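Local coordinates for putative capsular polysaccharide biosynthesis protein (PDB 6EWJ) that probably acts as a pyridoxal phosphate-dependent sugar aminotransferase in pneumococcal teichoic acid biosynthesis, at residues K128-I133 / K163-F168; I322-G327 / A373-E378; A343-N348 / V394-E399. One frame throughout, in Å; residues are numbered along the deposited sequence.

Interaction 1 (K128-I133 / K163-F168)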
ATOM      1  N   LYS A 128      -2.177  11.633 -28.173  1.00 35.22           N
ATOM      2  CA  LYS A 128      -1.618  10.975 -26.986  1.00 34.19           C
ATOM      3  C   LYS A 128      -2.637  10.650 -25.840  1.00 32.07           C
ATOM      4  O   LYS A 128      -2.286   9.942 -24.895  1.00 30.60           O
ATOM      5  CB  LYS A 128      -0.485  11.844 -26.410  1.00 34.48           C
ATOM      6  CG  LYS A 128       0.595  12.300 -27.405  1.00 36.31           C
ATOM      7  CD  LYS A 128       1.733  12.995 -26.676  1.00 36.39           C
ATOM      8  CE  LYS A 128       3.048  12.883 -27.426  1.00 38.80           C
ATOM      9  NZ  LYS A 128       4.054  13.853 -26.899  1.00 39.00           N
ATOM     10  N   THR A 129      -3.852  11.212 -25.895  1.00 31.58           N
ATOM     11  CA  THR A 129      -4.800  11.069 -24.804  1.00 30.22           C
ATOM     12  C   THR A 129      -5.246   9.617 -24.729  1.00 29.82           C
ATOM     13  O   THR A 129      -5.726   9.059 -25.729  1.00 30.42           O
ATOM     14  CB  THR A 129      -6.047  11.968 -24.951  1.00 30.47           C
ATOM     15  OG1 THR A 129      -5.664  13.292 -25.314  1.00 30.52           O
ATOM     16  CG2 THR A 129      -6.812  12.031 -23.614  1.00 29.31           C
ATOM     17  N   LYS A 130      -5.036   9.007 -23.556  1.00 29.29           N
ATOM     18  CA  LYS A 130      -5.493   7.645 -23.263  1.00 29.25           C
ATOM     19  C   LYS A 130      -6.654   7.540 -22.290  1.00 27.36           C
ATOM     20  O   LYS A 130      -7.462   6.589 -22.378  1.00 27.55           O
ATOM     21  CB  LYS A 130      -4.352   6.786 -22.700  1.00 29.76           C
ATOM     22  CG  LYS A 130      -3.142   6.612 -23.596  1.00 31.45           C
ATOM     23  CD  LYS A 130      -3.484   6.146 -25.001  1.00 33.82           C
ATOM     24  CE  LYS A 130      -2.220   5.800 -25.768  1.00 35.47           C
ATOM     25  NZ  LYS A 130      -2.562   5.286 -27.094  1.00 37.34           N
ATOM     26  N   VAL A 131      -6.742   8.466 -21.342  1.00 25.09           N
ATOM     27  CA  VAL A 131      -7.669   8.343 -20.222  1.00 23.62           C
ATOM     28  C   VAL A 131      -8.202   9.710 -19.844  1.00 22.89           C
ATOM     29  O   VAL A 131      -7.477  10.719 -19.917  1.00 23.12           O
ATOM     30  CB  VAL A 131      -7.000   7.713 -18.983  1.00 22.80           C
ATOM     31  CG1 VAL A 131      -7.876   7.818 -17.747  1.00 21.97           C
ATOM     32  CG2 VAL A 131      -6.671   6.254 -19.229  1.00 23.33           C
ATOM     33  N   ILE A 132      -9.466   9.743 -19.455  1.00 22.03           N
ATOM     34  CA  ILE A 132     -10.071  10.895 -18.835  1.00 21.18           C
ATOM     35  C   ILE A 132     -10.479  10.448 -17.435  1.00 20.24           C
ATOM     36  O   ILE A 132     -11.120   9.387 -17.273  1.00 19.78           O
ATOM     37  CB  ILE A 132     -11.305  11.400 -19.606  1.00 21.63           C
ATOM     38  CG1 ILE A 132     -10.899  11.853 -20.995  1.00 22.70           C
ATOM     39  CG2 ILE A 132     -11.953  12.575 -18.858  1.00 21.31           C
ATOM     40  CD1 ILE A 132     -12.031  12.026 -21.979  1.00 23.84           C
ATOM     41  N   ILE A 133     -10.127  11.264 -16.435  1.00 19.53           N
ATOM     42  CA  ILE A 133     -10.528  11.042 -15.036  1.00 19.02           C
ATOM     43  C   ILE A 133     -11.483  12.154 -14.509  1.00 19.43           C
ATOM     44  O   ILE A 133     -11.024  13.115 -13.882  1.00 19.98           O
ATOM     45  CB  ILE A 133      -9.284  10.900 -14.075  1.00 18.22           C
ATOM     46  CG1 ILE A 133      -8.251   9.911 -14.644  1.00 18.30           C
ATOM     47  CG2 ILE A 133      -9.737  10.446 -12.667  1.00 17.68           C
ATOM     48  CD1 ILE A 133      -6.992   9.716 -13.779  1.00 17.80           C
ATOM     49  N   LYS A 163      -2.712  -3.955 -24.901  1.00 39.93           N
ATOM     50  CA  LYS A 163      -3.807  -4.902 -25.006  1.00 40.92           C
ATOM     51  C   LYS A 163      -5.161  -4.240 -24.747  1.00 40.47           C
ATOM     52  O   LYS A 163      -6.028  -4.216 -25.621  1.00 41.24           O
ATOM     53  CB  LYS A 163      -3.617  -6.070 -24.045  1.00 41.26           C
ATOM     54  CG  LYS A 163      -4.743  -7.102 -24.116  1.00 42.43           C
ATOM     55  CD  LYS A 163      -4.434  -8.364 -23.331  1.00 42.64           C
ATOM     56  CE  LYS A 163      -4.729  -8.193 -21.860  1.00 42.00           C
ATOM     57  NZ  LYS A 163      -4.404  -9.433 -21.082  1.00 42.29           N
ATOM     58  N   TRP A 164      -5.318  -3.673 -23.562  1.00 39.01           N
ATOM     59  CA  TRP A 164      -6.605  -3.134 -23.149  1.00 38.83           C
ATOM     60  C   TRP A 164      -6.978  -1.870 -23.914  1.00 37.98           C
ATOM     61  O   TRP A 164      -8.149  -1.665 -24.223  1.00 38.92           O
ATOM     62  CB  TRP A 164      -6.657  -2.924 -21.637  1.00 37.72           C
ATOM     63  CG  TRP A 164      -6.638  -4.201 -20.883  1.00 38.21           C
ATOM     64  CD1 TRP A 164      -5.668  -4.623 -20.019  1.00 37.90           C
ATOM     65  CD2 TRP A 164      -7.607  -5.263 -20.952  1.00 39.39           C
ATOM     66  NE1 TRP A 164      -5.973  -5.876 -19.539  1.00 38.47           N
ATOM     67  CE2 TRP A 164      -7.154  -6.295 -20.100  1.00 39.04           C
ATOM     68  CE3 TRP A 164      -8.806  -5.447 -21.660  1.00 40.26           C
ATOM     69  CZ2 TRP A 164      -7.880  -7.483 -19.905  1.00 39.38           C
ATOM     70  CZ3 TRP A 164      -9.521  -6.625 -21.476  1.00 40.77           C
ATOM     71  CH2 TRP A 164      -9.050  -7.630 -20.598  1.00 40.38           C
ATOM     72  N   GLN A 165      -5.996  -1.059 -24.296  1.00 37.30           N
ATOM     73  CA  GLN A 165      -6.294   0.119 -25.140  1.00 37.21           C
ATOM     74  C   GLN A 165      -6.846  -0.266 -26.509  1.00 38.69           C
ATOM     75  O   GLN A 165      -7.691   0.446 -27.058  1.00 38.49           O
ATOM     76  CB  GLN A 165      -5.064   1.001 -25.340  1.00 36.44           C
ATOM     77  CG  GLN A 165      -4.602   1.720 -24.081  1.00 34.85           C
ATOM     78  CD  GLN A 165      -3.223   2.342 -24.274  1.00 34.20           C
ATOM     79  OE1 GLN A 165      -2.877   2.785 -25.371  1.00 34.08           O
ATOM     80  NE2 GLN A 165      -2.412   2.319 -23.227  1.00 33.33           N
ATOM     81  N   LYS A 166      -6.306  -1.342 -27.082  1.00 40.17           N
ATOM     82  CA  LYS A 166      -6.842  -1.878 -28.343  1.00 42.22           C
ATOM     83  C   LYS A 166      -8.261  -2.368 -28.197  1.00 40.93           C
ATOM     84  O   LYS A 166      -9.039  -2.213 -29.119  1.00 41.51           O
ATOM     85  CB  LYS A 166      -5.951  -2.933 -29.000  1.00 44.42           C
ATOM     86  CG  LYS A 166      -6.080  -2.994 -30.510  1.00 47.81           C
ATOM     87  CD  LYS A 166      -4.976  -3.773 -31.249  1.00 50.29           C
ATOM     88  CE  LYS A 166      -3.544  -3.719 -30.682  1.00 49.96           C
ATOM     89  NZ  LYS A 166      -3.260  -4.811 -29.708  1.00 49.58           N
ATOM     90  N   ALA A 167      -8.584  -2.964 -27.049  1.00 38.82           N
ATOM     91  CA  ALA A 167      -9.921  -3.545 -26.806  1.00 38.73           C
ATOM     92  C   ALA A 167     -11.014  -2.456 -26.896  1.00 37.60           C
ATOM     93  O   ALA A 167     -12.036  -2.597 -27.568  1.00 38.85           O
ATOM     94  CB  ALA A 167      -9.930  -4.251 -25.440  1.00 37.33           C
ATOM     95  N   PHE A 168     -10.809  -1.404 -26.126  1.00 35.75           N
ATOM     96  CA  PHE A 168     -11.655  -0.211 -26.173  1.00 35.12           C
ATOM     97  C   PHE A 168     -11.650   0.501 -27.519  1.00 36.17           C
ATOM     98  O   PHE A 168     -12.691   0.826 -28.087  1.00 36.70           O
ATOM     99  CB  PHE A 168     -11.244   0.690 -24.980  1.00 33.33           C
ATOM    100  CG  PHE A 168     -11.814   0.240 -23.677  1.00 31.77           C
ATOM    101  CD1 PHE A 168     -11.100  -0.616 -22.845  1.00 30.99           C
ATOM    102  CD2 PHE A 168     -13.096   0.612 -23.296  1.00 31.24           C
ATOM    103  CE1 PHE A 168     -11.640  -1.036 -21.651  1.00 29.94           C
ATOM    104  CE2 PHE A 168     -13.640   0.196 -22.100  1.00 30.01           C
ATOM    105  CZ  PHE A 168     -12.902  -0.631 -21.273  1.00 29.75           C
TER
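The carboxamide of Gln-165 receives the end of Lys-130 obliquely from one side of its plane: CD and CE of the lysine lie well off that plane, and NZ less so, on the same side. The two side chains run at about a right angle, with Lys-130 CD 3.9 Å from Gln-165 CD. Among the rings of helix 163-168, Lys-163 CE rides 3.4 Å above the plane of the Trp-164 indole, displaced toward its rim, while Trp-164 O sits in plane at the edge of the Phe-168 ring. Across the contact, Lys-130 NZ gives a weak hydrogen bond of 3.1 Å to Gln-165 OE1. A bend at chi2 (-51°) folds the lysine toward the helix.

Strand 129-132 belongs to the seven-stranded mixed sheet of the large domain, as in fold-type I aminotransferases, and runs parallel to its neighbours 82-86 and 172-177. Helix 163-168 leads into the second of these, so the contact ties a sheet strand to the helix preceding the adjacent strand. The amide is fixed at both ends, with OE1 also accepting from Ser-161 N and NE2 donating to Leu-75 O, which probably prevents it from flipping. Lys-130 has a further partner in Phe-158, a cation-pi contact, and the carbonyl dipole of Gln-165 may add a little stabilisation to the ammonium.

Interaction 2 (I322-G327 / A373-E378)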
ATOM      1  N   ILE A 322     -20.616  20.968   0.095  1.00 20.00           N
ATOM      2  CA  ILE A 322     -19.910  22.050  -0.569  1.00 20.28           C
ATOM      3  C   ILE A 322     -20.838  23.256  -0.769  1.00 21.08           C
ATOM      4  O   ILE A 322     -21.976  23.105  -1.286  1.00 21.17           O
ATOM      5  CB  ILE A 322     -19.296  21.542  -1.900  1.00 20.01           C
ATOM      6  CG1 ILE A 322     -18.219  20.474  -1.533  1.00 19.93           C
ATOM      7  CG2 ILE A 322     -18.787  22.734  -2.731  1.00 20.12           C
ATOM      8  CD1 ILE A 322     -17.261  20.011  -2.608  1.00 19.79           C
ATOM      9  N   THR A 323     -20.359  24.433  -0.345  1.00 21.21           N
ATOM     10  CA  THR A 323     -21.090  25.680  -0.515  1.00 22.01           C
ATOM     11  C   THR A 323     -20.184  26.691  -1.116  1.00 22.19           C
ATOM     12  O   THR A 323     -18.951  26.606  -0.976  1.00 21.76           O
ATOM     13  CB  THR A 323     -21.723  26.271   0.773  1.00 22.84           C
ATOM     14  OG1 THR A 323     -20.743  26.996   1.557  1.00 22.87           O
ATOM     15  CG2 THR A 323     -22.419  25.182   1.643  1.00 22.91           C
ATOM     16  N   ARG A 324     -20.786  27.633  -1.827  1.00 22.72           N
ATOM     17  CA  ARG A 324     -20.120  28.842  -2.231  1.00 23.69           C
ATOM     18  C   ARG A 324     -20.901  30.071  -1.723  1.00 24.93           C
ATOM     19  O   ARG A 324     -22.128  30.079  -1.787  1.00 26.17           O
ATOM     20  CB  ARG A 324     -19.945  28.874  -3.748  1.00 23.64           C
ATOM     21  CG  ARG A 324     -19.083  27.750  -4.290  1.00 22.75           C
ATOM     22  CD  ARG A 324     -19.042  27.744  -5.793  1.00 22.44           C
ATOM     23  NE  ARG A 324     -18.421  28.955  -6.302  1.00 22.99           N
ATOM     24  CZ  ARG A 324     -18.413  29.333  -7.580  1.00 23.53           C
ATOM     25  NH1 ARG A 324     -19.049  28.597  -8.500  1.00 23.76           N
ATOM     26  NH2 ARG A 324     -17.808  30.458  -7.942  1.00 23.75           N
ATOM     27  N   VAL A 325     -20.194  31.060  -1.165  1.00 25.29           N
ATOM     28  CA  VAL A 325     -20.805  32.243  -0.561  1.00 26.94           C
ATOM     29  C   VAL A 325     -20.761  33.380  -1.594  1.00 27.78           C
ATOM     30  O   VAL A 325     -19.680  33.853  -1.978  1.00 26.43           O
ATOM     31  CB  VAL A 325     -20.126  32.683   0.757  1.00 27.37           C
ATOM     32  CG1 VAL A 325     -20.981  33.718   1.478  1.00 28.36           C
ATOM     33  CG2 VAL A 325     -19.919  31.479   1.676  1.00 27.01           C
ATOM     34  N   GLU A 326     -21.923  33.755  -2.114  1.00 29.51           N
ATOM     35  CA  GLU A 326     -21.961  34.762  -3.159  1.00 31.79           C
ATOM     36  C   GLU A 326     -21.279  36.035  -2.704  1.00 32.42           C
ATOM     37  O   GLU A 326     -21.518  36.509  -1.595  1.00 32.73           O
ATOM     38  CB  GLU A 326     -23.370  35.107  -3.597  1.00 34.59           C
ATOM     39  CG  GLU A 326     -23.386  36.228  -4.657  1.00 37.19           C
ATOM     40  CD  GLU A 326     -24.629  36.260  -5.497  1.00 39.20           C
ATOM     41  OE1 GLU A 326     -25.293  35.211  -5.615  1.00 41.41           O
ATOM     42  OE2 GLU A 326     -24.933  37.343  -6.052  1.00 42.80           O
ATOM     43  N   GLY A 327     -20.472  36.604  -3.592  1.00 32.93           N
ATOM     44  CA  GLY A 327     -19.898  37.932  -3.365  1.00 34.14           C
ATOM     45  C   GLY A 327     -18.673  37.987  -2.468  1.00 34.39           C
ATOM     46  O   GLY A 327     -18.153  39.077  -2.218  1.00 36.52           O
ATOM     47  N   ALA A 373     -11.859  27.321 -12.283  1.00 22.89           N
ATOM     48  CA  ALA A 373     -11.392  26.534 -11.147  1.00 22.02           C
ATOM     49  C   ALA A 373     -11.075  27.425  -9.983  1.00 21.49           C
ATOM     50  O   ALA A 373     -11.489  27.154  -8.846  1.00 21.23           O
ATOM     51  CB  ALA A 373     -10.164  25.676 -11.526  1.00 21.68           C
ATOM     52  N   TYR A 374     -10.330  28.498 -10.256  1.00 22.04           N
ATOM     53  CA  TYR A 374     -10.022  29.472  -9.212  1.00 22.05           C
ATOM     54  C   TYR A 374     -11.292  30.067  -8.577  1.00 21.94           C
ATOM     55  O   TYR A 374     -11.362  30.242  -7.377  1.00 21.31           O
ATOM     56  CB  TYR A 374      -9.130  30.608  -9.744  1.00 23.09           C
ATOM     57  CG  TYR A 374      -8.683  31.484  -8.621  1.00 23.92           C
ATOM     58  CD1 TYR A 374      -7.600  31.083  -7.813  1.00 23.93           C
ATOM     59  CD2 TYR A 374      -9.339  32.689  -8.313  1.00 25.04           C
ATOM     60  CE1 TYR A 374      -7.206  31.840  -6.744  1.00 25.05           C
ATOM     61  CE2 TYR A 374      -8.934  33.457  -7.233  1.00 25.75           C
ATOM     62  CZ  TYR A 374      -7.865  33.021  -6.468  1.00 25.84           C
ATOM     63  OH  TYR A 374      -7.416  33.753  -5.405  1.00 28.18           O
ATOM     64  N   ALA A 375     -12.230  30.468  -9.418  1.00 22.11           N
ATOM     65  CA  ALA A 375     -13.394  31.210  -8.943  1.00 22.77           C
ATOM     66  C   ALA A 375     -14.268  30.293  -8.077  1.00 22.38           C
ATOM     67  O   ALA A 375     -14.817  30.737  -7.077  1.00 22.81           O
ATOM     68  CB  ALA A 375     -14.181  31.841 -10.108  1.00 23.35           C
ATOM     69  N   PHE A 376     -14.325  29.011  -8.421  1.00 21.90           N
ATOM     70  CA  PHE A 376     -15.043  28.020  -7.587  1.00 21.88           C
ATOM     71  C   PHE A 376     -14.443  27.893  -6.208  1.00 21.35           C
ATOM     72  O   PHE A 376     -15.154  27.921  -5.218  1.00 21.99           O
ATOM     73  CB  PHE A 376     -15.012  26.662  -8.276  1.00 22.07           C
ATOM     74  CG  PHE A 376     -15.744  25.581  -7.543  1.00 22.66           C
ATOM     75  CD1 PHE A 376     -15.089  24.812  -6.581  1.00 22.86           C
ATOM     76  CD2 PHE A 376     -17.078  25.315  -7.828  1.00 23.89           C
ATOM     77  CE1 PHE A 376     -15.747  23.778  -5.916  1.00 23.53           C
ATOM     78  CE2 PHE A 376     -17.753  24.285  -7.160  1.00 24.29           C
ATOM     79  CZ  PHE A 376     -17.087  23.515  -6.207  1.00 23.71           C
ATOM     80  N   PHE A 377     -13.121  27.756  -6.183  1.00 20.89           N
ATOM     81  CA  PHE A 377     -12.310  27.679  -4.956  1.00 20.60           C
ATOM     82  C   PHE A 377     -12.396  28.904  -4.087  1.00 21.10           C
ATOM     83  O   PHE A 377     -12.562  28.813  -2.870  1.00 21.48           O
ATOM     84  CB  PHE A 377     -10.849  27.434  -5.320  1.00 20.67           C
ATOM     85  CG  PHE A 377      -9.863  27.890  -4.274  1.00 20.76           C
ATOM     86  CD1 PHE A 377      -9.724  27.190  -3.055  1.00 20.45           C
ATOM     87  CD2 PHE A 377      -9.041  29.004  -4.500  1.00 21.06           C
ATOM     88  CE1 PHE A 377      -8.848  27.633  -2.071  1.00 20.63           C
ATOM     89  CE2 PHE A 377      -8.173  29.429  -3.516  1.00 21.36           C
ATOM     90  CZ  PHE A 377      -8.060  28.726  -2.307  1.00 21.12           C
ATOM     91  N   GLU A 378     -12.278  30.058  -4.707  1.00 21.67           N
ATOM     92  CA  GLU A 378     -12.231  31.318  -3.998  1.00 22.70           C
ATOM     93  C   GLU A 378     -13.293  31.565  -2.892  1.00 22.52           C
ATOM     94  O   GLU A 378     -12.964  32.121  -1.833  1.00 23.19           O
ATOM     95  CB  GLU A 378     -12.300  32.477  -5.020  1.00 24.12           C
ATOM     96  CG  GLU A 378     -11.832  33.803  -4.465  1.00 25.72           C
ATOM     97  CD  GLU A 378     -12.060  34.984  -5.402  1.00 26.89           C
ATOM     98  OE1 GLU A 378     -12.513  34.814  -6.551  1.00 27.91           O
ATOM     99  OE2 GLU A 378     -11.736  36.096  -4.975  1.00 28.75           O
TER
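Arg-324 lays its guanidinium against the backbone of Phe-376, whose CA stands 3.5 Å above the centre of one guanidinium face. The contact belongs to the small C-terminal domain, as in other fold-type I aminotransferases, where the middle strand of a three-stranded antiparallel sheet meets the helix leading into the edge strand 380-383. The axes of strand 322-325 and helix 373-378 cross nearly perpendicularly (92°) with a closest approach of 8.8 Å.

The arginine chain turns at chi3 (64°), which swings the guanidinium across the helix backbone and leaves the methylene CD against the phenyl ring, 3.7 Å from Phe-376 CD2. Ring and guanidinium planes are inclined by 47°, so the pair is not a stack. Two residues back, Ile-322 reaches the far end of the same ring, CG2 lying 3.9 Å from Phe-376 CZ. With CG of Phe-376 anti to the backbone N, the ring runs out alongside the strand, and both strand side chains meet it from the same side.

Further out, Phe-376 also packs on Ile-109, and Ile-322 on Leu-137 and Leu-307. The alternate residues Thr-323 and Val-325 pack on Phe-401 of helix 391-409, so the strand is held between two helices. The polar end of Arg-324 is set by Asn-379: its OD1 accepts from Arg-324 NE while its ND2 donates to Val-325 O. NH1 makes a weak hydrogen bond to Ala-111 O, while Arg-324 NH2 comes within 3.1 Å of Ala-375 O.

Interaction 3 (A343-N348 / V394-E399)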
ATOM      1  N   ALA A 343     -16.691  29.783  16.586  1.00 41.01           N
ATOM      2  CA  ALA A 343     -18.045  29.414  16.989  1.00 41.27           C
ATOM      3  C   ALA A 343     -18.198  27.879  17.184  1.00 40.41           C
ATOM      4  O   ALA A 343     -19.305  27.392  17.358  1.00 40.43           O
ATOM      5  CB  ALA A 343     -19.042  29.945  15.959  1.00 40.89           C
ATOM      6  N   GLY A 344     -17.090  27.137  17.161  1.00 39.85           N
ATOM      7  CA  GLY A 344     -17.097  25.691  17.395  1.00 38.87           C
ATOM      8  C   GLY A 344     -17.557  24.869  16.210  1.00 37.38           C
ATOM      9  O   GLY A 344     -18.103  23.778  16.392  1.00 38.28           O
ATOM     10  N   ILE A 345     -17.352  25.401  14.999  1.00 35.80           N
ATOM     11  CA  ILE A 345     -17.726  24.730  13.758  1.00 33.95           C
ATOM     12  C   ILE A 345     -16.524  24.525  12.847  1.00 31.91           C
ATOM     13  O   ILE A 345     -16.001  25.494  12.277  1.00 31.39           O
ATOM     14  CB  ILE A 345     -18.800  25.545  12.995  1.00 34.34           C
ATOM     15  CG1 ILE A 345     -20.049  25.701  13.858  1.00 35.68           C
ATOM     16  CG2 ILE A 345     -19.174  24.850  11.692  1.00 33.70           C
ATOM     17  CD1 ILE A 345     -20.997  26.770  13.380  1.00 36.64           C
ATOM     18  N   ALA A 346     -16.140  23.264  12.671  1.00 30.60           N
ATOM     19  CA  ALA A 346     -15.069  22.882  11.754  1.00 29.64           C
ATOM     20  C   ALA A 346     -15.596  22.969  10.312  1.00 28.47           C
ATOM     21  O   ALA A 346     -16.791  22.772  10.058  1.00 28.98           O
ATOM     22  CB  ALA A 346     -14.566  21.471  12.054  1.00 29.05           C
ATOM     23  N   SER A 347     -14.725  23.386   9.411  1.00 27.23           N
ATOM     24  CA  SER A 347     -15.102  23.580   8.018  1.00 26.33           C
ATOM     25  C   SER A 347     -13.868  23.288   7.199  1.00 25.71           C
ATOM     26  O   SER A 347     -12.749  23.121   7.765  1.00 25.54           O
ATOM     27  CB  SER A 347     -15.678  24.986   7.774  1.00 26.93           C
ATOM     28  OG  SER A 347     -14.725  26.036   7.947  1.00 27.12           O
ATOM     29  N   ASN A 348     -14.043  23.181   5.894  1.00 24.41           N
ATOM     30  CA  ASN A 348     -12.972  22.807   5.047  1.00 24.33           C
ATOM     31  C   ASN A 348     -13.145  23.406   3.708  1.00 22.89           C
ATOM     32  O   ASN A 348     -14.134  24.112   3.458  1.00 22.51           O
ATOM     33  CB  ASN A 348     -12.935  21.280   4.964  1.00 26.28           C
ATOM     34  CG  ASN A 348     -11.547  20.731   4.833  1.00 28.59           C
ATOM     35  OD1 ASN A 348     -10.603  21.421   4.401  1.00 30.30           O
ATOM     36  ND2 ASN A 348     -11.409  19.457   5.157  1.00 30.44           N
ATOM     37  N   VAL A 394     -26.751  20.841  13.274  1.00 36.53           N
ATOM     38  CA  VAL A 394     -27.031  21.292  11.916  1.00 35.66           C
ATOM     39  C   VAL A 394     -27.739  22.678  11.957  1.00 36.69           C
ATOM     40  O   VAL A 394     -27.342  23.603  11.252  1.00 34.96           O
ATOM     41  CB  VAL A 394     -27.848  20.264  11.086  1.00 35.18           C
ATOM     42  CG1 VAL A 394     -28.169  20.819   9.701  1.00 34.67           C
ATOM     43  CG2 VAL A 394     -27.097  18.947  10.906  1.00 34.09           C
ATOM     44  N   ASP A 395     -28.750  22.797  12.813  1.00 38.82           N
ATOM     45  CA  ASP A 395     -29.480  24.067  13.001  1.00 40.52           C
ATOM     46  C   ASP A 395     -28.540  25.173  13.449  1.00 40.71           C
ATOM     47  O   ASP A 395     -28.601  26.295  12.944  1.00 41.46           O
ATOM     48  CB  ASP A 395     -30.624  23.902  13.996  1.00 42.47           C
ATOM     49  CG  ASP A 395     -31.760  23.051  13.440  1.00 42.94           C
ATOM     50  OD1 ASP A 395     -31.787  22.739  12.223  1.00 42.21           O
ATOM     51  OD2 ASP A 395     -32.648  22.694  14.225  1.00 45.39           O
ATOM     52  N   TYR A 396     -27.654  24.834  14.374  1.00 40.20           N
ATOM     53  CA  TYR A 396     -26.623  25.765  14.835  1.00 39.93           C
ATOM     54  C   TYR A 396     -25.666  26.195  13.712  1.00 37.45           C
ATOM     55  O   TYR A 396     -25.377  27.384  13.589  1.00 37.63           O
ATOM     56  CB  TYR A 396     -25.858  25.156  16.012  1.00 40.34           C
ATOM     57  CG  TYR A 396     -24.742  26.029  16.515  1.00 41.05           C
ATOM     58  CD1 TYR A 396     -25.006  27.160  17.283  1.00 42.60           C
ATOM     59  CD2 TYR A 396     -23.404  25.716  16.222  1.00 40.36           C
ATOM     60  CE1 TYR A 396     -23.970  27.964  17.757  1.00 43.04           C
ATOM     61  CE2 TYR A 396     -22.367  26.500  16.685  1.00 40.51           C
ATOM     62  CZ  TYR A 396     -22.650  27.625  17.449  1.00 42.06           C
ATOM     63  OH  TYR A 396     -21.616  28.401  17.896  1.00 41.79           O
ATOM     64  N   ILE A 397     -25.222  25.249  12.883  1.00 34.90           N
ATOM     65  CA  ILE A 397     -24.328  25.564  11.747  1.00 33.09           C
ATOM     66  C   ILE A 397     -25.050  26.481  10.736  1.00 33.25           C
ATOM     67  O   ILE A 397     -24.485  27.473  10.284  1.00 32.87           O
ATOM     68  CB  ILE A 397     -23.793  24.275  11.055  1.00 31.68           C
ATOM     69  CG1 ILE A 397     -22.817  23.540  11.991  1.00 31.14           C
ATOM     70  CG2 ILE A 397     -23.069  24.589   9.758  1.00 30.19           C
ATOM     71  CD1 ILE A 397     -22.548  22.096  11.629  1.00 30.13           C
ATOM     72  N   ILE A 398     -26.293  26.152  10.403  1.00 33.16           N
ATOM     73  CA  ILE A 398     -27.102  26.996   9.502  1.00 33.43           C
ATOM     74  C   ILE A 398     -27.143  28.460   9.984  1.00 34.85           C
ATOM     75  O   ILE A 398     -26.749  29.385   9.284  1.00 34.40           O
ATOM     76  CB  ILE A 398     -28.538  26.427   9.359  1.00 33.73           C
ATOM     77  CG1 ILE A 398     -28.514  25.131   8.563  1.00 32.23           C
ATOM     78  CG2 ILE A 398     -29.484  27.421   8.645  1.00 34.11           C
ATOM     79  CD1 ILE A 398     -29.778  24.317   8.722  1.00 33.05           C
ATOM     80  N   GLU A 399     -27.617  28.644  11.208  1.00 36.79           N
ATOM     81  CA  GLU A 399     -27.853  29.971  11.693  1.00 38.72           C
ATOM     82  C   GLU A 399     -26.495  30.727  11.923  1.00 38.30           C
ATOM     83  O   GLU A 399     -26.385  31.896  11.545  1.00 38.20           O
ATOM     84  CB  GLU A 399     -28.980  30.018  12.748  1.00 40.87           C
ATOM     85  CG  GLU A 399     -28.484  29.693  14.093  1.00 42.35           C
ATOM     86  CD  GLU A 399     -27.940  30.938  14.789  1.00 43.84           C
ATOM     87  OE1 GLU A 399     -26.978  31.551  14.269  1.00 44.36           O
ATOM     88  OE2 GLU A 399     -28.502  31.334  15.839  1.00 45.77           O
TER
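A short hydrogen bond of 2.6 Å runs from Tyr-396 OH to Ala-343 O, joining a phenol on one helix to a main-chain carbonyl at the end of another. The hydroxyl lies in the carbonyl plane on a lone pair, with a C=O...O angle of 133°, and the acceptor in turn lies at the edge of the tyrosine ring, near the ring plane. Ala-343 adds its methyl, CB being 3.6 Å from Tyr-396 OH.

The carbonyl is presented by a Schellman motif that closes helix 330-342. Gly-344, with positive phi, is the C-prime residue; its N bonds to Ala-341 O, while Ile-345 N returns to Leu-340 O. The reversal sends the chain off in a new direction and brings Ile-345 against the tyrosine, with CD1 3.6 Å from Tyr-396 CE2. The other branch of Ile-345 meets the next helix residue: CG2 approaches Ile-397 CG1 at 3.9 Å. One isoleucine thereby bears on two consecutive residues of the helix. In Tyr-396 a CG anti to the backbone N (chi1 178°) carries the ring out from the helix to the turn, where its hydroxyl meets Ala-343 O.

Ile-12 touches both Tyr-396 and Ile-397 and makes backbone hydrogen bonds with Gly-344 and Ala-346. Ile-397 also packs on Tyr-295 of helix 268-299, and Ile-345 on Leu-340 and Thr-400, placing the contact where helices 268-299, 330-342 and 391-409 converge; downstream, Asn-348 pairs with Thr-382 of strand 380-383.

Interactions 2 and 3 interlock along the chain, their segments alternating, and lie with centres about 18 Å apart; helix 391-409 links them, packing on strand 322-325 through Phe-401 and forming one side of interaction 3. Both also reach the dimer interface, where Trp-253 of the second subunit packs on Phe-377 and on Asn-348. Interaction 1 stands apart in the large-domain sheet, its centre about 33 Å from that of interaction 2 and 44 Å from that of interaction 3. Interaction 2 lies nearest the cofactor site: the side chain of Ile-322 is about 6 Å from those of Tyr-351 and His-179, pyridoxal phosphate-binding residues, although this chain carries no cofactor.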